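Local coordinates for protein putative nudix hydrolase family member (Chromobacterium violaceum, PDB 3F13) that probably acts as a magnesium-dependent hydrolase of the Nudix family, although its natural substrate is not established, at residues F117-G120 and R121-L124; L124-Y127 and A128-R131. All coordinates share one frame; numbering follows the deposited sequence.

Overall arrangement
Contacts 1 and 2 are overlapping stretches of a single helix, 118-132, which packs against strand 70-78 of the mixed sheet of a Nudix domain; contact 1 starts at the N-cap of that helix. Their centres lie about 11 Å apart, and Leu-124 belongs to both: its N closes the last backbone bond of contact 1, while its O opens the series in contact 2. The same strand is met throughout. In contact 1 Ala-122 and Ile-123 touch it, and Ile-123 and Leu-124 meet Leu-41, whereas in contact 2 Tyr-127 and Leu-130 reach both the strand and helix 136-157. The centres of contacts 1 and 2 are about 11 and 12 Å from the centre of the chain.

Contact 1: residues F117-G120 and R121-L124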
# COMPACT_ATOMS: atom_id res chain seq x y z
N PHE B 117 20.09 -14.77 -3.56
CA PHE B 117 20.69 -13.81 -4.42
C PHE B 117 21.33 -12.69 -3.57
O PHE B 117 20.79 -12.28 -2.55
CB PHE B 117 19.67 -13.24 -5.39
CG PHE B 117 20.29 -12.43 -6.46
CD1 PHE B 117 20.81 -13.04 -7.59
CD2 PHE B 117 20.42 -11.05 -6.31
CE1 PHE B 117 21.43 -12.29 -8.59
CE2 PHE B 117 21.04 -10.29 -7.29
CZ PHE B 117 21.54 -10.91 -8.44
N VAL B 118 22.50 -12.23 -3.99
CA VAL B 118 23.27 -11.23 -3.24
C VAL B 118 22.50 -9.94 -2.88
O VAL B 118 22.49 -9.54 -1.73
CB VAL B 118 24.53 -10.80 -4.03
CG1 VAL B 118 24.18 -10.50 -5.47
CG2 VAL B 118 25.16 -9.57 -3.36
N GLU B 119 21.91 -9.28 -3.88
CA GLU B 119 21.07 -8.09 -3.64
C GLU B 119 19.86 -8.38 -2.73
O GLU B 119 19.47 -7.53 -1.93
CB GLU B 119 20.56 -7.53 -4.95
CG GLU B 119 21.65 -7.19 -5.99
CD GLU B 119 22.70 -6.21 -5.47
OE1 GLU B 119 22.54 -5.68 -4.35
OE2 GLU B 119 23.71 -5.97 -6.20
N GLY B 120 19.26 -9.56 -2.88
CA GLY B 120 18.22 -10.02 -1.95
C GLY B 120 18.75 -10.02 -0.52
O GLY B 120 18.10 -9.53 0.41
N ARG B 121 19.95 -10.55 -0.32
CA ARG B 121 20.53 -10.50 1.03
C ARG B 121 20.83 -9.09 1.51
O ARG B 121 20.59 -8.78 2.68
CB ARG B 121 21.83 -11.34 1.14
CG ARG B 121 22.19 -11.65 2.57
CD ARG B 121 23.47 -12.55 2.69
NE ARG B 121 23.24 -13.89 2.15
CZ ARG B 121 22.89 -14.96 2.87
NH1 ARG B 121 22.70 -14.85 4.18
NH2 ARG B 121 22.72 -16.13 2.27
N ALA B 122 21.34 -8.25 0.62
CA ALA B 122 21.69 -6.87 0.96
C ALA B 122 20.44 -6.15 1.43
O ALA B 122 20.46 -5.38 2.42
CB ALA B 122 22.22 -6.16 -0.27
N ILE B 123 19.35 -6.39 0.72
CA ILE B 123 18.11 -5.67 1.07
C ILE B 123 17.60 -6.12 2.45
O ILE B 123 17.12 -5.33 3.27
CB ILE B 123 17.05 -5.88 -0.05
CG1 ILE B 123 17.42 -5.07 -1.31
CG2 ILE B 123 15.64 -5.58 0.49
CD1 ILE B 123 16.72 -5.52 -2.62
N LEU B 124 17.69 -7.42 2.73
CA LEU B 124 17.23 -7.93 4.02
C LEU B 124 18.07 -7.41 5.17
O LEU B 124 17.55 -7.23 6.29
CB LEU B 124 17.21 -9.47 4.03
CG LEU B 124 16.06 -10.07 3.26
CD1 LEU B 124 16.21 -11.59 3.26
CD2 LEU B 124 14.73 -9.59 3.88
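Phe-117 O and Arg-121 N close the first turn of helix 118-132, an alpha-helix of the Nudix domain, with Phe-117 in the N-cap position. Everything here passes between one turn and the next, and backbone hydrogen bonds carry it. Four successive i to i+4 bonds follow one another: Arg-121 N gives to Phe-117 O at 2.9 Å, Ala-122 N to Val-118 O, Ile-123 N to Glu-119 O, and Leu-124 N to Gly-120 O, the last being longer at 3.2 Å. The cap residue thus supplies the first acceptor of the repeating pattern, through its carbonyl.

Side-chain packing is modest and uses aliphatic carbon against these same carbonyls. With CG1 of Ile-123 beside its own backbone N (chi1 -73°), the branch turns back along the helix and lies alongside the preceding turn, CG1 coming within 3.3 Å of Glu-119 O. Leu-124 does likewise one residue on, its CG resting 3.5 Å from Gly-120 O. Beyond the helix, Ile-123 meets Phe-75 and His-77 of strand 70-78, and both it and Leu-124 touch Leu-41, so this side of the turn faces the domain interior.

The polar ends find partners elsewhere. Arg-121 sends its CG anti to the backbone N (chi1 -163°), and the chain leads away from the first turn until NH1 is hydrogen-bonded to the carbonyls of Pro-110 and Thr-112, joining the helix to the loop before it. The Glu-119 chain bends at its second torsion, and its OE1 is hydrogen-bonded to His-77 NE2 on the strand; the same oxygen passes 4.1 Å from Ala-122 CB.

Contact 2: residues L124-Y127 and A128-R131; sequences LRRY and ARLR
Tyr-127 and Arg-131, one turn apart on helix 118-132 of the Nudix domain, are joined by one backbone hydrogen bond, Arg-131 N to Tyr-127 O at 2.9 Å. The three preceding carbonyls are satisfied in the same i to i+4 manner, Leu-124 O by Ala-128 N, Arg-125 O by Arg-129 N and Arg-126 O by Leu-130 N; Arg-131 O is hydrogen-bonded to Arg-142 NH1 of helix 136-157. The Tyr-127 and Arg-131 side chains cross at an angle, ring and guanidinium planes 81° apart, with Arg-131 CD near CE2 and NE 4.0 Å from Tyr-127 OH. Glu-24 OE2 holds both ends, hydrogen-bonded to the tyrosine OH and salt-bridged to the arginine NE.

On another side of the helix, the Arg-129 guanidinium folds back over Arg-126, whose CA lies 3.7 Å above one face, offset toward the rim. The two guanidinium planes are nearly parallel but not stacked: Arg-129 NH1 meets aliphatic CG of Arg-126 at 3.9 Å. Arg-126 NH2 makes a weak hydrogen bond to Asp-76 O, and Arg-125 NH1 a salt bridge to Asp-111. Glu-24 probably offsets the charge of Arg-131 while fixing the direction of the tyrosine hydroxyl.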
# COMPACT_ATOMS: atom_id res chain seq x y z
N LEU B 124 17.69 -7.42 2.73
CA LEU B 124 17.23 -7.93 4.02
C LEU B 124 18.07 -7.41 5.17
O LEU B 124 17.55 -7.23 6.29
CB LEU B 124 17.21 -9.47 4.03
CG LEU B 124 16.06 -10.07 3.26
CD1 LEU B 124 16.21 -11.59 3.26
CD2 LEU B 124 14.73 -9.59 3.88
N ARG B 125 19.36 -7.18 4.93
CA ARG B 125 20.18 -6.59 6.00
C ARG B 125 19.70 -5.18 6.37
O ARG B 125 19.62 -4.83 7.54
CB ARG B 125 21.66 -6.55 5.59
CG ARG B 125 22.30 -7.89 5.61
CD ARG B 125 23.81 -7.81 5.99
NE ARG B 125 24.19 -9.14 6.45
CZ ARG B 125 24.74 -10.04 5.66
NH1 ARG B 125 25.02 -11.25 6.12
NH2 ARG B 125 25.02 -9.71 4.41
N ARG B 126 19.41 -4.38 5.36
CA ARG B 126 18.97 -3.01 5.57
C ARG B 126 17.62 -3.00 6.24
O ARG B 126 17.35 -2.19 7.12
CB ARG B 126 18.89 -2.29 4.24
CG ARG B 126 18.71 -0.79 4.37
CD ARG B 126 19.44 -0.12 3.18
NE ARG B 126 18.92 1.22 2.92
CZ ARG B 126 18.93 1.78 1.71
NH1 ARG B 126 18.45 2.99 1.56
NH2 ARG B 126 19.40 1.11 0.67
N TYR B 127 16.75 -3.89 5.78
CA TYR B 127 15.42 -4.02 6.39
C TYR B 127 15.56 -4.41 7.87
O TYR B 127 14.84 -3.93 8.74
CB TYR B 127 14.64 -5.12 5.68
CG TYR B 127 13.38 -5.50 6.44
CD1 TYR B 127 12.31 -4.62 6.51
CD2 TYR B 127 13.26 -6.73 7.10
CE1 TYR B 127 11.15 -4.95 7.21
CE2 TYR B 127 12.10 -7.06 7.80
CZ TYR B 127 11.06 -6.15 7.84
OH TYR B 127 9.90 -6.47 8.52
N ALA B 128 16.48 -5.32 8.14
CA ALA B 128 16.72 -5.72 9.53
C ALA B 128 17.11 -4.53 10.41
O ALA B 128 16.63 -4.42 11.54
CB ALA B 128 17.79 -6.78 9.59
N ARG B 129 17.96 -3.64 9.90
CA ARG B 129 18.32 -2.41 10.63
C ARG B 129 17.08 -1.54 10.83
O ARG B 129 16.79 -1.10 11.94
CB ARG B 129 19.36 -1.58 9.87
CG ARG B 129 20.82 -1.81 10.22
CD ARG B 129 21.77 -0.90 9.39
NE ARG B 129 22.13 -1.54 8.13
CZ ARG B 129 22.01 -0.99 6.93
NH1 ARG B 129 21.55 0.25 6.79
NH2 ARG B 129 22.37 -1.70 5.85
N LEU B 130 16.36 -1.28 9.75
CA LEU B 130 15.21 -0.36 9.79
C LEU B 130 14.16 -0.82 10.80
O LEU B 130 13.57 -0.02 11.51
CB LEU B 130 14.57 -0.26 8.41
CG LEU B 130 13.55 0.86 8.19
CD1 LEU B 130 14.13 2.21 8.59
CD2 LEU B 130 13.15 0.88 6.72
N ARG B 131 13.91 -2.12 10.82
CA ARG B 131 12.94 -2.72 11.74
C ARG B 131 13.18 -2.29 13.20
O ARG B 131 12.23 -2.20 13.99
CB ARG B 131 13.05 -4.25 11.59
CG ARG B 131 11.88 -5.11 12.01
CD ARG B 131 12.39 -6.58 11.86
NE ARG B 131 11.40 -7.65 11.98
CZ ARG B 131 10.85 -8.04 13.13
NH1 ARG B 131 11.15 -7.41 14.26
NH2 ARG B 131 9.97 -9.05 13.14